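Local coordinates for protein Thf1 (Thermosynechococcus elongatus, PDB 5MJR), which associates with the FtsH protease complex involved in photosystem II repair and may take part in building the photosynthetic membrane, at residues A[116-121]-A[127-132]; A[69-74]-A[156-161]; A[74-79]-A[148-153]; A[97-100]-A[104-107]; A[30-33]-A[38-41]. All coordinates share one frame; numbering follows the deposited sequence.

Contact 1 of 5, residues A[116-121]-A[127-132]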
# COMPACT_ATOMS: atom_id res chain seq x y z
N GLN A 116 5.82 -12.07 -1.76
CA GLN A 116 5.60 -13.15 -2.73
C GLN A 116 6.02 -14.50 -2.20
O GLN A 116 5.59 -15.54 -2.72
CB GLN A 116 6.27 -12.85 -4.03
CG GLN A 116 5.62 -11.66 -4.76
CD GLN A 116 6.37 -11.13 -5.89
OE1 GLN A 116 7.15 -11.81 -6.49
NE2 GLN A 116 6.14 -9.80 -6.20
N GLN A 117 6.81 -14.53 -1.10
CA GLN A 117 7.19 -15.81 -0.54
C GLN A 117 5.98 -16.54 0.02
O GLN A 117 6.08 -17.74 0.20
CB GLN A 117 8.18 -15.66 0.55
CG GLN A 117 7.67 -14.91 1.74
CD GLN A 117 8.69 -14.64 2.78
OE1 GLN A 117 9.27 -13.47 2.86
NE2 GLN A 117 8.98 -15.65 3.49
N TYR A 118 4.85 -15.89 0.22
CA TYR A 118 3.60 -16.51 0.72
C TYR A 118 2.72 -17.08 -0.36
O TYR A 118 1.65 -17.60 -0.05
CB TYR A 118 2.87 -15.60 1.70
CG TYR A 118 3.76 -15.11 2.81
CD1 TYR A 118 4.22 -15.92 3.82
CD2 TYR A 118 4.18 -13.76 2.89
CE1 TYR A 118 5.04 -15.50 4.79
CE2 TYR A 118 4.99 -13.34 3.86
CZ TYR A 118 5.45 -14.20 4.84
OH TYR A 118 6.32 -13.71 5.80
N GLN A 119 3.17 -16.96 -1.63
CA GLN A 119 2.35 -17.39 -2.72
C GLN A 119 1.79 -18.82 -2.60
O GLN A 119 2.56 -19.74 -2.27
CB GLN A 119 3.20 -17.30 -4.00
CG GLN A 119 2.43 -16.88 -5.24
CD GLN A 119 3.40 -16.29 -6.31
OE1 GLN A 119 4.12 -17.09 -6.87
NE2 GLN A 119 3.50 -14.91 -6.49
N GLY A 120 0.44 -18.93 -2.76
CA GLY A 120 -0.29 -20.24 -2.82
C GLY A 120 -0.88 -20.79 -1.54
O GLY A 120 -1.89 -21.57 -1.60
N ARG A 121 -0.38 -20.28 -0.43
CA ARG A 121 -0.74 -20.82 0.88
C ARG A 121 -2.14 -20.60 1.23
O ARG A 121 -2.77 -19.56 0.87
CB ARG A 121 0.16 -20.26 1.98
CG ARG A 121 1.62 -20.53 1.79
CD ARG A 121 2.43 -20.00 2.97
NE ARG A 121 3.81 -19.80 2.54
CZ ARG A 121 4.83 -19.48 3.31
NH1 ARG A 121 4.76 -19.41 4.63
NH2 ARG A 121 5.98 -19.16 2.68
N LEU A 127 -2.48 -18.32 9.49
CA LEU A 127 -3.01 -18.19 10.85
C LEU A 127 -2.08 -18.98 11.82
O LEU A 127 -1.80 -18.49 12.88
CB LEU A 127 -4.42 -18.69 10.90
CG LEU A 127 -5.48 -17.96 10.08
CD1 LEU A 127 -6.86 -18.62 10.02
CD2 LEU A 127 -5.68 -16.53 10.58
N ASP A 128 -1.64 -20.17 11.43
CA ASP A 128 -0.78 -20.95 12.29
C ASP A 128 0.55 -20.19 12.59
O ASP A 128 1.04 -20.14 13.71
CB ASP A 128 -0.44 -22.27 11.66
CG ASP A 128 -1.58 -23.28 11.71
OD1 ASP A 128 -2.54 -23.02 12.50
OD2 ASP A 128 -1.48 -24.33 11.00
N GLU A 129 1.11 -19.52 11.55
CA GLU A 129 2.34 -18.76 11.72
C GLU A 129 2.12 -17.54 12.62
O GLU A 129 2.90 -17.27 13.55
CB GLU A 129 2.88 -18.40 10.37
CG GLU A 129 4.25 -17.90 10.48
CD GLU A 129 5.04 -17.68 9.15
OE1 GLU A 129 4.69 -18.21 8.05
OE2 GLU A 129 6.09 -17.03 9.26
N LEU A 130 1.01 -16.84 12.43
CA LEU A 130 0.66 -15.73 13.34
C LEU A 130 0.50 -16.24 14.79
O LEU A 130 1.01 -15.64 15.75
CB LEU A 130 -0.52 -14.98 12.87
CG LEU A 130 -0.35 -14.18 11.56
CD1 LEU A 130 -1.69 -13.79 10.97
CD2 LEU A 130 0.50 -12.96 11.78
N ASN A 131 -0.24 -17.35 14.92
CA ASN A 131 -0.56 -17.84 16.25
C ASN A 131 0.70 -18.42 16.99
O ASN A 131 0.64 -18.67 18.18
CB ASN A 131 -1.68 -18.85 16.11
CG ASN A 131 -2.99 -18.17 15.88
OD1 ASN A 131 -3.20 -17.03 16.34
ND2 ASN A 131 -3.89 -18.86 15.25
N SER A 132 1.75 -18.74 16.29
CA SER A 132 3.03 -19.22 16.88
C SER A 132 3.65 -18.11 17.69
O SER A 132 4.57 -18.40 18.49
CB SER A 132 4.00 -19.59 15.69
OG SER A 132 4.72 -18.31 15.11
O HOH W 1 6.79 -18.36 6.27
O HOH W 2 2.71 -19.62 6.79

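Contact 2 of 5, residues A[69-74]-A[156-161]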
# COMPACT_ATOMS: atom_id res chain seq x y z
N PHE A 69 2.99 -1.24 4.88
CA PHE A 69 2.85 0.06 4.21
C PHE A 69 3.52 0.07 2.84
O PHE A 69 2.89 0.59 1.90
CB PHE A 69 3.47 1.10 5.15
CG PHE A 69 3.56 2.51 4.55
CD1 PHE A 69 2.52 3.31 4.49
CD2 PHE A 69 4.77 2.89 4.03
CE1 PHE A 69 2.67 4.62 3.87
CE2 PHE A 69 4.99 4.13 3.50
CZ PHE A 69 3.93 4.95 3.44
N ALA A 70 4.69 -0.49 2.72
CA ALA A 70 5.34 -0.56 1.43
C ALA A 70 4.49 -1.21 0.40
O ALA A 70 4.30 -0.73 -0.75
CB ALA A 70 6.70 -1.20 1.49
N LEU A 71 3.93 -2.37 0.75
CA LEU A 71 3.08 -3.10 -0.14
C LEU A 71 1.85 -2.28 -0.52
O LEU A 71 1.41 -2.27 -1.68
CB LEU A 71 2.71 -4.48 0.38
CG LEU A 71 1.87 -5.39 -0.52
CD1 LEU A 71 2.53 -5.67 -1.81
CD2 LEU A 71 1.54 -6.65 0.26
N GLY A 72 1.24 -1.58 0.45
CA GLY A 72 0.13 -0.78 0.15
C GLY A 72 0.41 0.38 -0.80
O GLY A 72 -0.36 0.63 -1.72
N VAL A 73 1.55 1.07 -0.62
CA VAL A 73 1.93 2.17 -1.51
C VAL A 73 2.16 1.66 -2.91
O VAL A 73 1.66 2.22 -3.91
CB VAL A 73 3.17 2.88 -0.98
CG1 VAL A 73 3.77 3.88 -1.99
CG2 VAL A 73 2.89 3.60 0.29
N VAL A 74 2.94 0.57 -3.02
CA VAL A 74 3.24 0.01 -4.34
C VAL A 74 1.97 -0.44 -5.03
O VAL A 74 1.76 -0.18 -6.22
CB VAL A 74 4.24 -1.16 -4.21
CG1 VAL A 74 4.34 -2.00 -5.47
CG2 VAL A 74 5.61 -0.61 -3.85
N LEU A 156 -2.77 -5.19 2.95
CA LEU A 156 -3.33 -6.49 3.39
C LEU A 156 -4.01 -7.22 2.22
O LEU A 156 -3.78 -8.38 2.01
CB LEU A 156 -4.28 -6.30 4.55
CG LEU A 156 -4.94 -7.53 5.07
CD1 LEU A 156 -3.97 -8.53 5.67
CD2 LEU A 156 -6.06 -7.26 6.01
N TYR A 157 -4.81 -6.50 1.45
CA TYR A 157 -5.49 -7.11 0.31
C TYR A 157 -4.52 -7.68 -0.69
O TYR A 157 -4.71 -8.81 -1.19
CB TYR A 157 -6.41 -6.06 -0.31
CG TYR A 157 -7.20 -6.68 -1.44
CD1 TYR A 157 -8.32 -7.43 -1.25
CD2 TYR A 157 -6.83 -6.39 -2.75
CE1 TYR A 157 -9.07 -7.86 -2.34
CE2 TYR A 157 -7.54 -6.86 -3.85
CZ TYR A 157 -8.64 -7.63 -3.62
OH TYR A 157 -9.37 -8.06 -4.73
N ALA A 158 -3.46 -6.93 -0.98
CA ALA A 158 -2.46 -7.46 -1.92
C ALA A 158 -1.77 -8.70 -1.44
O ALA A 158 -1.52 -9.62 -2.20
CB ALA A 158 -1.42 -6.37 -2.26
N PHE A 159 -1.49 -8.74 -0.13
CA PHE A 159 -0.98 -9.98 0.44
C PHE A 159 -1.96 -11.12 0.32
O PHE A 159 -1.54 -12.23 -0.10
CB PHE A 159 -0.64 -9.70 1.91
CG PHE A 159 -0.55 -10.94 2.77
CD1 PHE A 159 0.34 -11.98 2.46
CD2 PHE A 159 -1.37 -11.14 3.84
CE1 PHE A 159 0.42 -13.11 3.25
CE2 PHE A 159 -1.33 -12.30 4.61
CZ PHE A 159 -0.45 -13.27 4.29
N LEU A 160 -3.20 -10.87 0.62
CA LEU A 160 -4.18 -11.94 0.59
C LEU A 160 -4.31 -12.48 -0.83
O LEU A 160 -4.60 -13.69 -0.99
CB LEU A 160 -5.51 -11.44 1.15
CG LEU A 160 -5.56 -11.13 2.62
CD1 LEU A 160 -6.84 -10.45 2.98
CD2 LEU A 160 -5.21 -12.29 3.50
N GLN A 161 -4.17 -11.61 -1.81
CA GLN A 161 -4.18 -12.06 -3.18
C GLN A 161 -3.08 -13.08 -3.57
O GLN A 161 -3.30 -13.80 -4.53
CB GLN A 161 -4.14 -10.91 -4.10
CG GLN A 161 -5.37 -10.04 -4.19
CD GLN A 161 -5.25 -8.92 -5.24
OE1 GLN A 161 -4.48 -7.97 -5.10
NE2 GLN A 161 -6.00 -9.04 -6.28

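Contact 3 of 5, residues A[74-79]-A[148-153]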
# COMPACT_ATOMS: atom_id res chain seq x y z
N VAL A 74 2.94 0.57 -3.02
CA VAL A 74 3.24 0.01 -4.34
C VAL A 74 1.97 -0.44 -5.03
O VAL A 74 1.76 -0.18 -6.22
CB VAL A 74 4.24 -1.16 -4.21
CG1 VAL A 74 4.34 -2.00 -5.47
CG2 VAL A 74 5.61 -0.61 -3.85
N THR A 75 1.10 -1.09 -4.27
CA THR A 75 -0.19 -1.62 -4.87
C THR A 75 -1.06 -0.46 -5.31
O THR A 75 -1.63 -0.52 -6.43
CB THR A 75 -0.90 -2.51 -3.78
OG1 THR A 75 -0.06 -3.62 -3.50
CG2 THR A 75 -2.22 -3.02 -4.33
N ALA A 76 -1.28 0.52 -4.42
CA ALA A 76 -2.17 1.63 -4.75
C ALA A 76 -1.61 2.38 -6.03
O ALA A 76 -2.39 2.74 -6.94
CB ALA A 76 -2.32 2.58 -3.63
N PHE A 77 -0.31 2.68 -6.00
CA PHE A 77 0.31 3.36 -7.11
C PHE A 77 0.12 2.53 -8.38
O PHE A 77 -0.33 3.05 -9.41
CB PHE A 77 1.80 3.59 -6.83
CG PHE A 77 2.54 4.26 -7.95
CD1 PHE A 77 3.09 3.57 -8.92
CD2 PHE A 77 2.65 5.66 -7.94
CE1 PHE A 77 3.84 4.23 -9.97
CE2 PHE A 77 3.36 6.31 -8.97
CZ PHE A 77 3.90 5.60 -9.96
N ASP A 78 0.48 1.25 -8.33
CA ASP A 78 0.41 0.43 -9.53
C ASP A 78 -1.03 0.36 -10.08
O ASP A 78 -1.22 0.39 -11.29
CB ASP A 78 0.86 -0.96 -9.26
CG ASP A 78 2.38 -1.13 -9.16
OD1 ASP A 78 3.17 -0.15 -9.32
OD2 ASP A 78 2.79 -2.25 -8.69
N GLN A 79 -2.03 0.32 -9.20
CA GLN A 79 -3.43 0.21 -9.62
C GLN A 79 -3.89 1.47 -10.25
O GLN A 79 -4.45 1.43 -11.38
CB GLN A 79 -4.33 -0.15 -8.42
CG GLN A 79 -5.80 -0.39 -8.76
CD GLN A 79 -6.63 0.80 -9.18
OE1 GLN A 79 -6.60 1.87 -8.59
NE2 GLN A 79 -7.51 0.52 -10.24
N TYR A 148 -2.66 3.72 11.91
CA TYR A 148 -3.25 3.02 10.80
C TYR A 148 -3.60 3.96 9.63
O TYR A 148 -4.15 5.05 9.87
CB TYR A 148 -4.52 2.31 11.27
CG TYR A 148 -5.40 1.75 10.16
CD1 TYR A 148 -5.15 0.54 9.59
CD2 TYR A 148 -6.45 2.50 9.64
CE1 TYR A 148 -5.89 0.08 8.53
CE2 TYR A 148 -7.23 2.06 8.57
CZ TYR A 148 -6.96 0.84 8.03
OH TYR A 148 -7.70 0.37 7.00
N SER A 149 -3.31 3.48 8.43
CA SER A 149 -3.66 4.13 7.16
C SER A 149 -4.50 3.18 6.34
O SER A 149 -4.25 1.95 6.33
CB SER A 149 -2.34 4.45 6.42
OG SER A 149 -2.57 4.92 5.08
N ARG A 150 -5.34 3.73 5.47
CA ARG A 150 -5.97 2.89 4.43
C ARG A 150 -4.97 2.18 3.59
O ARG A 150 -5.24 1.15 3.01
CB ARG A 150 -6.92 3.78 3.58
CG ARG A 150 -6.23 4.78 2.75
CD ARG A 150 -6.06 4.29 1.31
NE ARG A 150 -5.24 5.20 0.54
CZ ARG A 150 -5.09 5.14 -0.78
NH1 ARG A 150 -5.69 4.17 -1.51
NH2 ARG A 150 -4.21 5.96 -1.35
N LEU A 151 -3.74 2.75 3.46
CA LEU A 151 -2.68 2.02 2.76
C LEU A 151 -2.34 0.68 3.37
O LEU A 151 -1.94 -0.22 2.63
CB LEU A 151 -1.46 2.93 2.54
CG LEU A 151 -1.61 4.15 1.64
CD1 LEU A 151 -0.53 5.15 1.88
CD2 LEU A 151 -1.68 3.67 0.23
N HIS A 152 -2.48 0.56 4.68
CA HIS A 152 -2.22 -0.75 5.27
C HIS A 152 -3.35 -1.74 4.91
O HIS A 152 -3.05 -2.92 4.71
CB HIS A 152 -2.25 -0.58 6.78
CG HIS A 152 -1.11 0.21 7.31
ND1 HIS A 152 -1.34 1.36 8.02
CD2 HIS A 152 0.23 -0.02 7.26
CE1 HIS A 152 -0.12 1.79 8.40
NE2 HIS A 152 0.86 0.99 7.93
N ALA A 153 -4.58 -1.27 4.71
CA ALA A 153 -5.67 -2.09 4.18
C ALA A 153 -5.40 -2.59 2.76
O ALA A 153 -5.56 -3.71 2.43
CB ALA A 153 -7.03 -1.42 4.25

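Contact 4 of 5, residues A[97-100]-A[104-107]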
# COMPACT_ATOMS: atom_id res chain seq x y z
N LEU A 97 8.40 9.99 -6.59
CA LEU A 97 7.45 10.01 -5.49
C LEU A 97 8.18 9.54 -4.21
O LEU A 97 8.07 10.19 -3.18
CB LEU A 97 6.29 9.05 -5.82
CG LEU A 97 5.19 9.03 -4.71
CD1 LEU A 97 3.81 9.31 -5.27
CD2 LEU A 97 5.13 7.64 -4.29
N CYS A 98 8.94 8.48 -4.30
CA CYS A 98 9.57 7.98 -3.07
C CYS A 98 10.65 8.91 -2.55
O CYS A 98 10.71 9.23 -1.35
CB CYS A 98 10.14 6.58 -3.31
SG CYS A 98 8.87 5.32 -3.50
N VAL A 99 11.52 9.39 -3.46
CA VAL A 99 12.59 10.27 -2.99
C VAL A 99 12.02 11.56 -2.45
O VAL A 99 12.56 12.10 -1.45
CB VAL A 99 13.72 10.46 -4.01
CG1 VAL A 99 14.36 9.19 -4.43
CG2 VAL A 99 13.33 11.21 -5.18
N ALA A 100 10.93 12.07 -3.02
CA ALA A 100 10.29 13.28 -2.50
C ALA A 100 9.78 13.11 -1.05
O ALA A 100 9.67 14.09 -0.30
CB ALA A 100 9.16 13.68 -3.39
N ASN A 104 13.05 5.34 -0.07
CA ASN A 104 13.91 4.68 -1.05
C ASN A 104 13.07 3.80 -1.92
O ASN A 104 12.51 2.82 -1.39
CB ASN A 104 15.04 3.90 -0.33
CG ASN A 104 15.97 3.24 -1.27
OD1 ASN A 104 15.60 2.87 -2.40
ND2 ASN A 104 17.18 2.97 -0.82
N PRO A 105 12.88 4.15 -3.18
CA PRO A 105 11.96 3.36 -4.04
C PRO A 105 12.39 1.89 -4.10
O PRO A 105 11.50 1.02 -4.23
CB PRO A 105 12.03 4.09 -5.42
CG PRO A 105 13.35 4.83 -5.36
CD PRO A 105 13.58 5.23 -3.91
N GLN A 106 13.68 1.60 -4.10
CA GLN A 106 14.16 0.25 -4.15
C GLN A 106 13.81 -0.50 -2.89
O GLN A 106 13.48 -1.71 -2.95
CB GLN A 106 15.64 0.13 -4.43
CG GLN A 106 16.14 -1.23 -4.75
CD GLN A 106 15.47 -1.90 -5.92
OE1 GLN A 106 14.96 -1.28 -6.83
NE2 GLN A 106 15.57 -3.24 -5.94
N GLN A 107 13.87 0.14 -1.74
CA GLN A 107 13.43 -0.51 -0.48
C GLN A 107 11.94 -0.79 -0.55
O GLN A 107 11.50 -1.90 -0.19
CB GLN A 107 13.73 0.35 0.75
CG GLN A 107 13.31 -0.29 2.07
CD GLN A 107 13.61 0.49 3.30
OE1 GLN A 107 14.04 1.66 3.24
NE2 GLN A 107 13.35 -0.09 4.45

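Contact 5 of 5, residues A[30-33]-A[38-41]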
# COMPACT_ATOMS: atom_id res chain seq x y z
N ALA A 30 10.13 18.72 -4.52
CA ALA A 30 11.09 17.65 -4.69
C ALA A 30 10.64 16.66 -5.78
O ALA A 30 11.42 16.18 -6.59
CB ALA A 30 11.43 16.99 -3.37
N PHE A 31 9.36 16.35 -5.74
CA PHE A 31 8.79 15.47 -6.74
C PHE A 31 8.99 15.99 -8.15
O PHE A 31 9.51 15.31 -9.05
CB PHE A 31 7.33 15.20 -6.47
CG PHE A 31 6.64 14.38 -7.57
CD1 PHE A 31 6.83 13.05 -7.67
CD2 PHE A 31 5.92 15.02 -8.57
CE1 PHE A 31 6.33 12.32 -8.69
CE2 PHE A 31 5.40 14.28 -9.61
CZ PHE A 31 5.61 12.89 -9.66
N TYR A 32 8.59 17.28 -8.35
CA TYR A 32 8.69 17.88 -9.69
C TYR A 32 10.06 18.24 -10.14
O TYR A 32 10.28 18.36 -11.35
CB TYR A 32 7.75 19.08 -9.74
CG TYR A 32 6.26 18.66 -9.76
CD1 TYR A 32 5.71 17.98 -10.85
CD2 TYR A 32 5.40 18.98 -8.76
CE1 TYR A 32 4.40 17.55 -10.92
CE2 TYR A 32 4.01 18.56 -8.81
CZ TYR A 32 3.55 17.91 -9.91
OH TYR A 32 2.23 17.49 -9.92
N ALA A 33 11.00 18.31 -9.20
CA ALA A 33 12.45 18.46 -9.52
C ALA A 33 13.01 17.09 -10.04
O ALA A 33 13.91 17.10 -10.89
CB ALA A 33 13.22 18.95 -8.34
N PRO A 38 6.11 16.05 -18.53
CA PRO A 38 4.70 16.32 -18.29
C PRO A 38 3.91 15.15 -17.75
O PRO A 38 4.12 14.02 -18.23
CB PRO A 38 4.22 16.73 -19.72
CG PRO A 38 5.39 17.21 -20.39
CD PRO A 38 6.51 16.41 -19.91
N ILE A 39 3.02 15.44 -16.82
CA ILE A 39 2.06 14.43 -16.31
C ILE A 39 0.63 14.95 -16.53
O ILE A 39 0.29 16.08 -16.13
CB ILE A 39 2.23 14.20 -14.78
CG1 ILE A 39 3.67 13.75 -14.48
CG2 ILE A 39 1.19 13.20 -14.27
CD1 ILE A 39 3.97 13.74 -12.99
N HIS A 40 -0.22 14.14 -17.17
CA HIS A 40 -1.57 14.59 -17.40
C HIS A 40 -2.29 14.99 -16.16
O HIS A 40 -2.11 14.33 -15.10
CB HIS A 40 -2.36 13.47 -18.13
CG HIS A 40 -3.62 13.92 -18.70
ND1 HIS A 40 -4.78 13.97 -17.99
CD2 HIS A 40 -3.91 14.39 -19.96
CE1 HIS A 40 -5.72 14.55 -18.74
NE2 HIS A 40 -5.20 14.78 -19.95
N SER A 41 -3.13 16.00 -16.18
CA SER A 41 -3.92 16.42 -15.02
C SER A 41 -4.66 15.34 -14.26
O SER A 41 -4.76 15.41 -13.06
CB SER A 41 -4.91 17.57 -15.38
OG SER A 41 -5.71 17.19 -16.41

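Contact 1 of 5, residues A[116-121]-A[127-132]
R121 and E129 pair their charges largely through water. NH1 of R121 stands 3.6 Å from OE1 of E129, a long salt bridge at the edge of the guanidinium, with the two flat groups turned 18° apart. Two waters lie in the guanidinium plane, and each accepts from NH1 and donates to OE1; the shorter carboxylate bond runs 2.7 Å from water 2 to E129 OE1. This is the loose, hydrated side. The tight side belongs to the type II beta turn from Y118 to R121, which folds the arginine back over its own segment: CD1 of Y118 sits 3.5 Å from the guanidinium plane, over its centre. R121 NH2 also donates to O of Q117 at 2.9 Å, a bent bond (135°) whose donor stands above the carbonyl plane. E129 spans the gap from helix 123-131 because its CG is anti to the backbone N (chi1 -167°) and the chain beyond is extended. A lysine in place of R121 would probably lose the flat cover over Y118 and be unable to serve the Q117 carbonyl and the waters at E129 together. OE2 of E129 is tied to S136 OG, which also bonds Y118 OH. The chemistry implies a water-bridged ion pair: direct attraction is likely modest, while the shared S136 and the packed guanidinium probably set where the charges face each other.

Contact 2 of 5, residues A[69-74]-A[156-161]
Helices 67-80 and 150-162 come near enough at L71 and A158 for the CA atoms of these two residues to lie 7.3 Å apart. L71 lays its whole branched end on the methyl of A158: CG is 3.8 Å from A158 CB, and both of its methyl groups lie at about the same distance, so the alanine is met by the fork of the leucine and not by one tip. The second methyl reaches further, bringing L71 CD2 to 3.7 Å from the backbone N of F159. This reach follows from a CG anti to the L71 backbone N (chi1 -177°), which carries the branch straight across to the other helix. F159 offers its CB at this point, while its ring leads off to meet W115, with the planes at about 50°. W115 and A112 touch L71 as well. Replacing L71 by an alanine would probably open a gap over the A158 methyl and take away the apolar cover beside the backbone of F159. A leucine laid on an alanine between helices distant in sequence is ordinary apolar helix packing in the core of this all-helical fold.

Contact 3 of 5, residues A[74-79]-A[148-153]
A76 presents its methyl from helix 67-80 to two side chains at the start of helix 150-162. The nearer is L151, whose CD2 lies 4.1 Å from A76 CB; the other is R150, with NH1 4.3 Å from the same methyl, which stands oblique to the guanidinium. Both side chains leave the backbone alongside the interface, and their ends bend nearer to A76. They also lie against each other: CD2 of L151 stands 3.6 Å from the guanidinium plane of R150, displaced toward its rim, so one methyl serves the alanine and the arginine alike. L151 takes this place with CG anti to its carbonyl carbon (chi1 -65°), and it also packs on F69 and V73. Just behind lies the motif that opens the helix, a capping box of S149 and H152. S149 OG accepts from the backbone N of L151 at 2.9 Å (152°), and in return the backbone N of S149 donates to ND1 of H152, also 2.9 Å, nearly in the imidazole plane. A histidine thus fills the reciprocal position, tying down the first turn that carries R150 and L151. Farther out, R150 NH2 forms a salt bridge with E53 OE1 of helix 41-58, which gives the arginine's charge a mate. The imidazole of H152 meets that of H144, the planes at about 45°.

Contact 4 of 5, residues A[97-100]-A[104-107]
C98 and V99 meet P105 in a short-range apolar contact that closes the corner between consecutive helices 90-100 and 105-113, joined by a brief connection. The backbones are close here, with the CA atoms of C98 and P105 only 5.3 Å apart, and the pyrrolidine ring is laid against the last turn of the preceding helix. C98 CB sits over the face of the proline ring, near its centre, 3.7 Å from both N and CD of P105. With SG anti to the carbonyl carbon of C98 (chi1 -70°), the sulfur lies over the same face, beyond the ring's edge on the CA side, 3.7 Å from P105 CA and a little farther from CB. V99 adds a lighter touch, its CG1 standing 4.1 Å from P105 CD as the side chains pass at a slant. N104, the residue before the proline, turns its CB away from the helix 90-100 side and caps the new helix instead. Its OD1 accepts from Q106 N at 2.9 Å and from Q107 N at 3.3 Å, both weak bonds, so one side-chain oxygen serves two of the first turn's amides. P105 also rests on F94 and H95, while the neighbouring L97 packs on L50 and L51 of helix 41-58. The chemistry implies a corner held by shape: a proline in the first turn has no N-H that would need a partner, its carbons can pack against cysteine and valine, and N104 supplies weak capping bonds to the amides that follow.

Contact 5 of 5, residues A[30-33]-A[38-41]
I39 sends its CD1 methyl into the edge of F31, 3.7 Å from F31 CE2 and nearly as close to CZ, lying in the plane of the ring. The two side chains approach from opposite directions. F31 stretches out with CG anti to the backbone N (chi1 174°), which carries the far corner of the ring toward the loop. I39 answers with CG1 anti to its carbonyl carbon (chi1 -58°) and an extended CG1-CD1 arm (chi2 170°), so that the terminal methyl does the touching while CG2 goes elsewhere. Y32 stands beside them: its CE1 is 4.4 Å from I39 CD1, an oblique and lighter touch. F31 and Y32 are also fitted together, for F31 CD2 lies 3.6 Å above the Y32 ring, over its centre, which sets the tyrosine ring against the flank of its neighbour. The hydroxyl of Y32 reaches E48 OE2. In the fold, the contact links the last turns of helix 24-34 to the loop that leads into helix 41-58, whose start H40 caps by accepting from I42 N through ND1. Helix 41-58 covers both partners with I47, which touches F31 and I39, and helix 90-100 packs on F31 through I93, A96 and A100.

In the fold
Along the chain, contact 5 closes first, and contacts 4 and 1 follow in series, both within the long span that contacts 2 and 3 close. Contacts 2 and 3 share V74 and join the same two helices, 67-80 and 150-162; their centres are about 6 Å apart, near the middle of the chain. The others spread outward. Contact 1 touches contact 2 where Y118 CB meets F159 CE1 at 3.8 Å, and contact 4 touches contact 5 where F31 packs on L97 and A100. Contacts 1 and 5 lie on opposite sides of the chain's centre, about 39 Å between centres. A central pair of helices thus lies between short-range contacts spread toward both ends of an all-helical protein.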